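TRAP dicarboxylate transporter-DctP subunit (Rhodobacter sphaeroides, PDB 4PE3) probably captures a small organic acid in the periplasm and delivers it to the membrane subunits of a TRAP transporter. Local coordinates at residues L144-S150 against V243-K249; F157-V161 against L204-D210. All blocks are in the same frame, centred on the assembly; numbering follows the deposited sequence.

Strand 144-150 is an outermost strand of the five-stranded sheet in one lobe. Just beyond it the chain enters the other lobe, where strand 157-159 forms an edge of a four-stranded sheet. The chain then runs through strand 173-175, strand 191-193 and helix 200-206 before Asp210 returns beside Lys160, closing the inner loop as interaction 2. It continues through strand 211-213 and two short helices, then crosses back, so that strand 243-248 pairs with 144-150 and closes the outer loop as interaction 1. Interaction 2 is therefore nested within interaction 1. Their centres lie about 38 Å apart on opposite sides of the chain's centre, and their nearest atoms about 18 Å apart.

Interaction 1. Residues L144-S150 against V243-K249; sequences LQFIGVS and VEVSMNK
Gln145 and Lys249 meet through their side-chain ends, Lys249 NZ giving a 2.8 Å hydrogen bond to Gln145 OE1. The Gln145 chain bends at chi2 (69°) to turn its amide toward the lysine, and NZ sits 40° above the carbonyl plane rather than on a lone pair. A long lysine suits this partly exposed place, its methylenes lying alongside OE1. On the Phe146 face, the ring turns its edge to the neighbouring strand, CE1 resting 3.7 Å from Glu244 CB, while Gly148 N stands over the ring's centre. With CG between its own backbone N and carbonyl carbon (chi1 64°) and the chain extended beyond, Glu244 holds its carboxylate beside Ser246, whose OG donates to Glu244 OE2 at 2.8 Å; His92 and Thr96 further satisfy this buried group.

The strands are antiparallel neighbours at one end of a sheet ordered 2-1-3-5-4, as in type II periplasmic binding proteins. A classic beta bulge interrupts them: Val245 O accepts from Ile147 N at 2.8 Å and Gly148 N at 3.2 Å, shifting the register by one. On the side of Val245 and Met247, the latter present as selenomethionine, Ile147 CD1 lies 3.9 Å from Met247 CG, the two side chains set aslant. Near the strand end, Ser150 N binds Val243 O at 2.8 Å, and the small hydroxyl OG sits tightly, 3.1 Å from Val243 CG1.

Interaction 2. Residues F157-V161 against L204-D210; sequences FVSKV and LDKGVID
Two apolar contacts, both centred on Leu204, bring the last turn of helix 200-206 against the strand end. Val158 CG1 meets Leu204 CD1 at 3.7 Å, the two branched side chains crossing at a slant; Met225 also packs on both. The other methyl, Leu204 CD2, lies 4.1 Å from Lys160 CD, where the lysine's aliphatic stem and the leucine run past each other in opposite directions. Lysine suits this partly exposed place because its methylenes cover the leucine while its ammonium continues to a polar partner.

Backbone pairing supplies the second kind of contact. Lys160 N donates to Asp210 O at 2.9 Å. The bond lies just past the C-terminal end of strand 157-159, at the end of its antiparallel pairing with strand 211-213, which Val158 and Ala212 carry on at one edge of the four-stranded sheet. Asp210 OD2 meanwhile receives Lys173 N from the adjoining strand.

Side-chain polar bonds make the third group. With a bend at chi3 (70°), Lys160 NZ reaches Leu204 O at 3.1 Å, tilted out of the carbonyl plane. Gly207 N, also 3.1 Å from Leu204 O, approaches from the opposite face, so two donors grip this carbonyl at the helix end. Gly207 terminates the helix in a Schellman motif, where its positive phi (89°) favours glycine. On the strand side, Ser159 OG donates to Val161 O at 2.8 Å, on a lone pair, pinning the chain as it leaves the sheet. A water accepts weakly from Lys160 NZ at 3.3 Å and lies 3.2 Å from Asp205 OD1, a possible bridge to the helix.

Interaction 1. Residues L144-S150 against V243-K249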
ATOM      1  N   LEU A 144      18.428   6.173   7.566  1.00 17.49           N
ATOM      2  CA  LEU A 144      17.046   6.278   8.047  1.00 16.40           C
ATOM      3  C   LEU A 144      16.695   5.172   9.035  1.00 16.36           C
ATOM      4  O   LEU A 144      17.220   4.050   8.942  1.00 17.29           O
ATOM      5  CB  LEU A 144      16.058   6.206   6.885  1.00 15.81           C
ATOM      6  CG  LEU A 144      15.784   7.458   6.084  1.00 23.06           C
ATOM      7  CD1 LEU A 144      17.004   8.072   5.478  1.00 27.56           C
ATOM      8  CD2 LEU A 144      14.781   7.121   4.985  1.00 20.13           C
ATOM      9  N   GLN A 145      15.837   5.487   9.990  1.00 17.17           N
ATOM     10  CA  GLN A 145      15.204   4.513  10.849  1.00 16.21           C
ATOM     11  C   GLN A 145      13.748   4.400  10.426  1.00 15.69           C
ATOM     12  O   GLN A 145      13.064   5.415  10.291  1.00 15.64           O
ATOM     13  CB  GLN A 145      15.258   4.965  12.295  1.00 19.71           C
ATOM     14  CG  GLN A 145      14.662   3.944  13.225  1.00 21.55           C
ATOM     15  CD  GLN A 145      15.514   2.692  13.325  1.00 25.11           C
ATOM     16  OE1 GLN A 145      16.675   2.660  12.881  1.00 23.48           O
ATOM     17  NE2 GLN A 145      14.942   1.641  13.907  1.00 29.62           N
ATOM     18  N   PHE A 146      13.272   3.181  10.183  1.00 15.53           N
ATOM     19  CA  PHE A 146      11.850   2.904   9.883  1.00 15.52           C
ATOM     20  C   PHE A 146      11.091   2.891  11.203  1.00 16.07           C
ATOM     21  O   PHE A 146      11.421   2.126  12.097  1.00 19.39           O
ATOM     22  CB  PHE A 146      11.717   1.555   9.163  1.00 16.85           C
ATOM     23  CG  PHE A 146      10.298   1.120   8.934  1.00 16.73           C
ATOM     24  CD1 PHE A 146       9.534   1.722   7.967  1.00 17.29           C
ATOM     25  CD2 PHE A 146       9.738   0.099   9.680  1.00 16.87           C
ATOM     26  CE1 PHE A 146       8.230   1.321   7.742  1.00 15.91           C
ATOM     27  CE2 PHE A 146       8.431  -0.314   9.446  1.00 14.79           C
ATOM     28  CZ  PHE A 146       7.688   0.303   8.491  1.00 15.80           C
ATOM     29  N   ILE A 147      10.137   3.799  11.358  1.00 15.90           N
ATOM     30  CA  ILE A 147       9.333   3.876  12.577  1.00 16.10           C
ATOM     31  C   ILE A 147       8.119   2.944  12.499  1.00 16.20           C
ATOM     32  O   ILE A 147       7.910   2.127  13.393  1.00 18.35           O
ATOM     33  CB  ILE A 147       8.864   5.310  12.851  1.00 16.64           C
ATOM     34  CG1 ILE A 147      10.080   6.212  13.047  1.00 17.39           C
ATOM     35  CG2 ILE A 147       7.965   5.367  14.094  1.00 15.51           C
ATOM     36  CD1 ILE A 147       9.771   7.688  12.922  1.00 21.29           C
ATOM     37  N   GLY A 148       7.325   3.066  11.438  1.00 13.29           N
ATOM     38  CA  GLY A 148       6.185   2.187  11.272  1.00 13.89           C
ATOM     39  C   GLY A 148       5.495   2.387   9.943  1.00 12.58           C
ATOM     40  O   GLY A 148       5.838   3.261   9.152  1.00 13.56           O
ATOM     41  N   VAL A 149       4.492   1.542   9.717  1.00 11.86           N
ATOM     42  CA  VAL A 149       3.857   1.433   8.423  1.00 12.95           C
ATOM     43  C   VAL A 149       2.454   2.032   8.447  1.00 12.19           C
ATOM     44  O   VAL A 149       1.784   2.083   9.488  1.00 13.18           O
ATOM     45  CB  VAL A 149       3.824  -0.069   7.965  1.00 16.74           C
ATOM     46  CG1 VAL A 149       2.766  -0.856   8.726  1.00 17.65           C
ATOM     47  CG2 VAL A 149       3.601  -0.153   6.495  1.00 18.04           C
ATOM     48  N   SER A 150       2.017   2.501   7.283  1.00 12.59           N
ATOM     49  CA  SER A 150       0.635   2.885   7.078  1.00 12.96           C
ATOM     50  C   SER A 150       0.274   2.518   5.658  1.00 12.35           C
ATOM     51  O   SER A 150       1.067   1.929   4.953  1.00 11.96           O
ATOM     52  CB  SER A 150       0.501   4.380   7.314  1.00 18.32           C
ATOM     53  OG  SER A 150       1.445   5.110   6.544  1.00 24.17           O
ATOM     54  N   VAL A 243       3.060   2.641   2.895  1.00 12.66           N
ATOM     55  CA  VAL A 243       3.574   3.984   3.173  1.00 11.95           C
ATOM     56  C   VAL A 243       4.405   3.905   4.445  1.00 13.08           C
ATOM     57  O   VAL A 243       3.958   3.395   5.480  1.00 16.63           O
ATOM     58  CB  VAL A 243       2.424   4.995   3.299  1.00 15.29           C
ATOM     59  CG1 VAL A 243       2.860   6.246   3.992  1.00 17.05           C
ATOM     60  CG2 VAL A 243       1.901   5.299   1.928  1.00 18.10           C
ATOM     61  N   GLU A 244       5.667   4.292   4.331  1.00 12.77           N
ATOM     62  CA  GLU A 244       6.564   4.241   5.475  1.00 13.76           C
ATOM     63  C   GLU A 244       6.600   5.573   6.209  1.00 13.60           C
ATOM     64  O   GLU A 244       6.493   6.641   5.574  1.00 13.55           O
ATOM     65  CB  GLU A 244       7.994   3.903   5.035  1.00 14.46           C
ATOM     66  CG  GLU A 244       8.659   4.938   4.126  1.00 13.05           C
ATOM     67  CD  GLU A 244      10.067   4.545   3.735  1.00 14.95           C
ATOM     68  OE1 GLU A 244      10.241   3.911   2.672  1.00 16.83           O
ATOM     69  OE2 GLU A 244      11.027   4.870   4.489  1.00 14.58           O
ATOM     70  N   VAL A 245       6.715   5.499   7.536  1.00 12.15           N
ATOM     71  CA  VAL A 245       7.034   6.649   8.381  1.00 12.27           C
ATOM     72  C   VAL A 245       8.427   6.356   8.912  1.00 13.79           C
ATOM     73  O   VAL A 245       8.637   5.382   9.639  1.00 13.94           O
ATOM     74  CB  VAL A 245       6.046   6.793   9.560  1.00 12.38           C
ATOM     75  CG1 VAL A 245       6.391   7.957  10.434  1.00 14.47           C
ATOM     76  CG2 VAL A 245       4.619   6.947   9.037  1.00 12.15           C
ATOM     77  N   SER A 246       9.378   7.180   8.492  1.00 14.36           N
ATOM     78  CA  SER A 246      10.795   6.961   8.781  1.00 15.15           C
ATOM     79  C   SER A 246      11.481   8.293   9.056  1.00 15.97           C
ATOM     80  O   SER A 246      11.008   9.341   8.593  1.00 15.53           O
ATOM     81  CB  SER A 246      11.472   6.311   7.588  1.00 15.15           C
ATOM     82  OG  SER A 246      10.808   5.108   7.234  1.00 14.68           O
HETATM   83  N   MSE A 247      12.608   8.270   9.763  1.00 17.27           N
HETATM   84  CA  MSE A 247      13.286   9.515  10.108  1.00 18.24           C
HETATM   85  C   MSE A 247      14.781   9.314  10.169  1.00 19.66           C
HETATM   86  O   MSE A 247      15.294   8.180  10.084  1.00 19.96           O
HETATM   87  CB  MSE A 247      12.755  10.068  11.428  1.00 18.91           C
HETATM   88  CG  MSE A 247      13.252   9.402  12.697  1.00 23.58           C
HETATM   89 SE   MSE A 247      12.748  10.422  14.285  0.89 22.27          SE
HETATM   90  CE  MSE A 247      13.964  11.900  13.990  1.00 24.14           C
ATOM     91  N   ASN A 248      15.486  10.411  10.334  1.00 20.66           N
ATOM     92  CA  ASN A 248      16.921  10.403  10.428  1.00 22.22           C
ATOM     93  C   ASN A 248      17.353   9.484  11.546  1.00 23.06           C
ATOM     94  O   ASN A 248      16.922   9.619  12.674  1.00 23.25           O
ATOM     95  CB  ASN A 248      17.407  11.820  10.715  1.00 23.25           C
ATOM     96  CG  ASN A 248      18.923  11.887  10.855  1.00 25.08           C
ATOM     97  OD1 ASN A 248      19.497  11.506  11.876  1.00 26.15           O
ATOM     98  ND2 ASN A 248      19.561  12.326   9.800  1.00 25.54           N
ATOM     99  N   LYS A 249      18.216   8.519  11.249  1.00 23.72           N
ATOM    100  CA  LYS A 249      18.540   7.499  12.236  1.00 25.52           C
ATOM    101  C   LYS A 249      19.419   8.015  13.379  1.00 26.24           C
ATOM    102  O   LYS A 249      19.215   7.654  14.529  1.00 26.71           O
ATOM    103  CB  LYS A 249      19.220   6.325  11.578  1.00 24.84           C
ATOM    104  CG  LYS A 249      19.505   5.186  12.569  1.00 25.71           C
ATOM    105  CD  LYS A 249      19.905   3.951  11.878  1.00 27.25           C
ATOM    106  CE  LYS A 249      20.345   2.945  12.877  1.00 27.84           C
ATOM    107  NZ  LYS A 249      19.318   2.684  13.912  1.00 29.74           N
TER

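Interaction 2. Residues F157-V161 against L204-D210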
ATOM      1  N   PHE A 157     -11.304  -4.010  -6.797  1.00  7.33           N
ATOM      2  CA  PHE A 157     -11.181  -4.268  -8.222  1.00  8.54           C
ATOM      3  C   PHE A 157     -12.442  -3.795  -8.920  1.00  7.55           C
ATOM      4  O   PHE A 157     -13.542  -3.977  -8.409  1.00  7.87           O
ATOM      5  CB  PHE A 157     -11.006  -5.792  -8.432  1.00  8.91           C
ATOM      6  CG  PHE A 157     -10.407  -6.181  -9.768  1.00  9.06           C
ATOM      7  CD1 PHE A 157      -9.196  -5.674 -10.172  1.00  8.72           C
ATOM      8  CD2 PHE A 157     -11.032  -7.096 -10.585  1.00  9.70           C
ATOM      9  CE1 PHE A 157      -8.626  -6.030 -11.385  1.00 10.51           C
ATOM     10  CE2 PHE A 157     -10.473  -7.470 -11.804  1.00 10.60           C
ATOM     11  CZ  PHE A 157      -9.253  -6.939 -12.193  1.00 10.78           C
ATOM     12  N   VAL A 158     -12.256  -3.291 -10.133  1.00  8.62           N
ATOM     13  CA  VAL A 158     -13.341  -2.863 -11.010  1.00  8.43           C
ATOM     14  C   VAL A 158     -13.508  -3.943 -12.085  1.00  8.69           C
ATOM     15  O   VAL A 158     -12.529  -4.324 -12.724  1.00  9.26           O
ATOM     16  CB  VAL A 158     -12.997  -1.526 -11.676  1.00  8.46           C
ATOM     17  CG1 VAL A 158     -14.036  -1.176 -12.765  1.00  9.92           C
ATOM     18  CG2 VAL A 158     -12.886  -0.423 -10.632  1.00  8.87           C
ATOM     19  N   SER A 159     -14.723  -4.449 -12.272  1.00  7.94           N
ATOM     20  CA  SER A 159     -14.953  -5.440 -13.317  1.00  9.37           C
ATOM     21  C   SER A 159     -16.374  -5.376 -13.851  1.00  8.92           C
ATOM     22  O   SER A 159     -17.319  -5.281 -13.083  1.00 10.22           O
ATOM     23  CB  SER A 159     -14.643  -6.871 -12.822  1.00 10.21           C
ATOM     24  OG  SER A 159     -14.824  -7.782 -13.893  1.00 10.06           O
ATOM     25  N   LYS A 160     -16.504  -5.473 -15.174  1.00  9.95           N
ATOM     26  CA  LYS A 160     -17.789  -5.578 -15.852  1.00 12.48           C
ATOM     27  C   LYS A 160     -18.315  -7.002 -15.874  1.00 12.06           C
ATOM     28  O   LYS A 160     -19.511  -7.208 -16.065  1.00 12.88           O
ATOM     29  CB  LYS A 160     -17.683  -5.157 -17.321  1.00 16.83           C
ATOM     30  CG  LYS A 160     -17.409  -3.723 -17.573  1.00 17.57           C
ATOM     31  CD  LYS A 160     -17.137  -3.432 -19.051  1.00 20.87           C
ATOM     32  CE  LYS A 160     -18.394  -3.568 -19.914  1.00 19.91           C
ATOM     33  NZ  LYS A 160     -18.189  -2.883 -21.224  1.00 30.55           N
ATOM     34  N   VAL A 161     -17.407  -7.982 -15.717  1.00 10.56           N
ATOM     35  CA  VAL A 161     -17.735  -9.396 -15.820  1.00 10.88           C
ATOM     36  C   VAL A 161     -17.678 -10.039 -14.437  1.00 11.59           C
ATOM     37  O   VAL A 161     -16.918  -9.612 -13.568  1.00 10.71           O
ATOM     38  CB  VAL A 161     -16.795 -10.143 -16.812  1.00 13.91           C
ATOM     39  CG1 VAL A 161     -16.969  -9.604 -18.234  1.00 13.21           C
ATOM     40  CG2 VAL A 161     -15.329 -10.075 -16.378  1.00 17.04           C
ATOM     41  N   LEU A 204     -13.562   1.419 -20.301  1.00  9.72           N
ATOM     42  CA  LEU A 204     -14.556   0.414 -19.895  1.00 12.90           C
ATOM     43  C   LEU A 204     -15.806   0.557 -20.748  1.00 14.86           C
ATOM     44  O   LEU A 204     -16.315  -0.416 -21.309  1.00 15.30           O
ATOM     45  CB  LEU A 204     -14.949   0.594 -18.440  1.00 12.62           C
ATOM     46  CG  LEU A 204     -13.963   0.068 -17.425  1.00 10.76           C
ATOM     47  CD1 LEU A 204     -14.214   0.635 -16.042  1.00 11.12           C
ATOM     48  CD2 LEU A 204     -13.993  -1.489 -17.364  1.00 11.26           C
ATOM     49  N   ASP A 205     -16.310   1.775 -20.864  1.00 15.03           N
ATOM     50  CA  ASP A 205     -17.562   1.976 -21.578  1.00 18.68           C
ATOM     51  C   ASP A 205     -17.444   1.508 -23.012  1.00 18.59           C
ATOM     52  O   ASP A 205     -18.385   0.926 -23.578  1.00 24.76           O
ATOM     53  CB  ASP A 205     -17.951   3.458 -21.552  1.00 17.74           C
ATOM     54  CG  ASP A 205     -19.234   3.708 -20.809  1.00 25.98           C
ATOM     55  OD1 ASP A 205     -19.735   2.781 -20.124  1.00 28.01           O
ATOM     56  OD2 ASP A 205     -19.741   4.837 -20.912  1.00 30.65           O
ATOM     57  N   LYS A 206     -16.290   1.752 -23.619  1.00 14.96           N
ATOM     58  CA  LYS A 206     -16.073   1.437 -25.021  1.00 16.68           C
ATOM     59  C   LYS A 206     -15.705  -0.023 -25.279  1.00 19.22           C
ATOM     60  O   LYS A 206     -15.688  -0.455 -26.426  1.00 23.68           O
ATOM     61  CB  LYS A 206     -14.998   2.352 -25.614  1.00 20.58           C
ATOM     62  CG  LYS A 206     -15.427   3.810 -25.720  1.00 27.95           C
ATOM     63  CD  LYS A 206     -14.284   4.706 -26.208  1.00 29.79           C
ATOM     64  CE  LYS A 206     -14.728   6.154 -26.375  1.00 30.45           C
ATOM     65  NZ  LYS A 206     -15.689   6.329 -27.502  1.00 36.16           N
ATOM     66  N   GLY A 207     -15.377  -0.779 -24.233  1.00 15.34           N
ATOM     67  CA  GLY A 207     -15.039  -2.178 -24.407  1.00 17.71           C
ATOM     68  C   GLY A 207     -13.571  -2.432 -24.666  1.00 17.34           C
ATOM     69  O   GLY A 207     -13.176  -3.559 -24.965  1.00 20.60           O
ATOM     70  N   VAL A 208     -12.747  -1.392 -24.517  1.00 13.92           N
ATOM     71  CA  VAL A 208     -11.298  -1.544 -24.667  1.00 14.40           C
ATOM     72  C   VAL A 208     -10.726  -2.360 -23.512  1.00 11.07           C
ATOM     73  O   VAL A 208      -9.763  -3.124 -23.672  1.00 13.89           O
ATOM     74  CB  VAL A 208     -10.611  -0.176 -24.696  1.00 17.08           C
ATOM     75  CG1 VAL A 208      -9.101  -0.331 -24.619  1.00 19.82           C
ATOM     76  CG2 VAL A 208     -11.029   0.585 -25.946  1.00 20.01           C
ATOM     77  N   ILE A 209     -11.309  -2.186 -22.335  1.00 10.37           N
ATOM     78  CA  ILE A 209     -11.041  -3.033 -21.183  1.00 10.97           C
ATOM     79  C   ILE A 209     -12.355  -3.547 -20.590  1.00  9.70           C
ATOM     80  O   ILE A 209     -13.419  -2.943 -20.754  1.00 11.46           O
ATOM     81  CB  ILE A 209     -10.243  -2.288 -20.080  1.00 10.77           C
ATOM     82  CG1 ILE A 209     -10.943  -0.972 -19.721  1.00  9.65           C
ATOM     83  CG2 ILE A 209      -8.818  -2.025 -20.544  1.00 12.68           C
ATOM     84  CD1 ILE A 209     -10.314  -0.225 -18.554  1.00 11.25           C
ATOM     85  N   ASP A 210     -12.259  -4.667 -19.889  1.00  9.88           N
ATOM     86  CA  ASP A 210     -13.361  -5.322 -19.212  1.00 11.18           C
ATOM     87  C   ASP A 210     -13.301  -5.140 -17.696  1.00  9.71           C
ATOM     88  O   ASP A 210     -14.269  -5.367 -16.974  1.00 10.81           O
ATOM     89  CB  ASP A 210     -13.277  -6.860 -19.414  1.00 15.14           C
ATOM     90  CG  ASP A 210     -13.148  -7.304 -20.874  1.00 19.10           C
ATOM     91  OD1 ASP A 210     -14.009  -6.940 -21.707  1.00 18.30           O
ATOM     92  OD2 ASP A 210     -12.226  -8.104 -21.184  1.00 20.02           O
TER
HETATM   93  O   HOH W   1     -19.142  -0.292 -19.362  1.00 25.31           O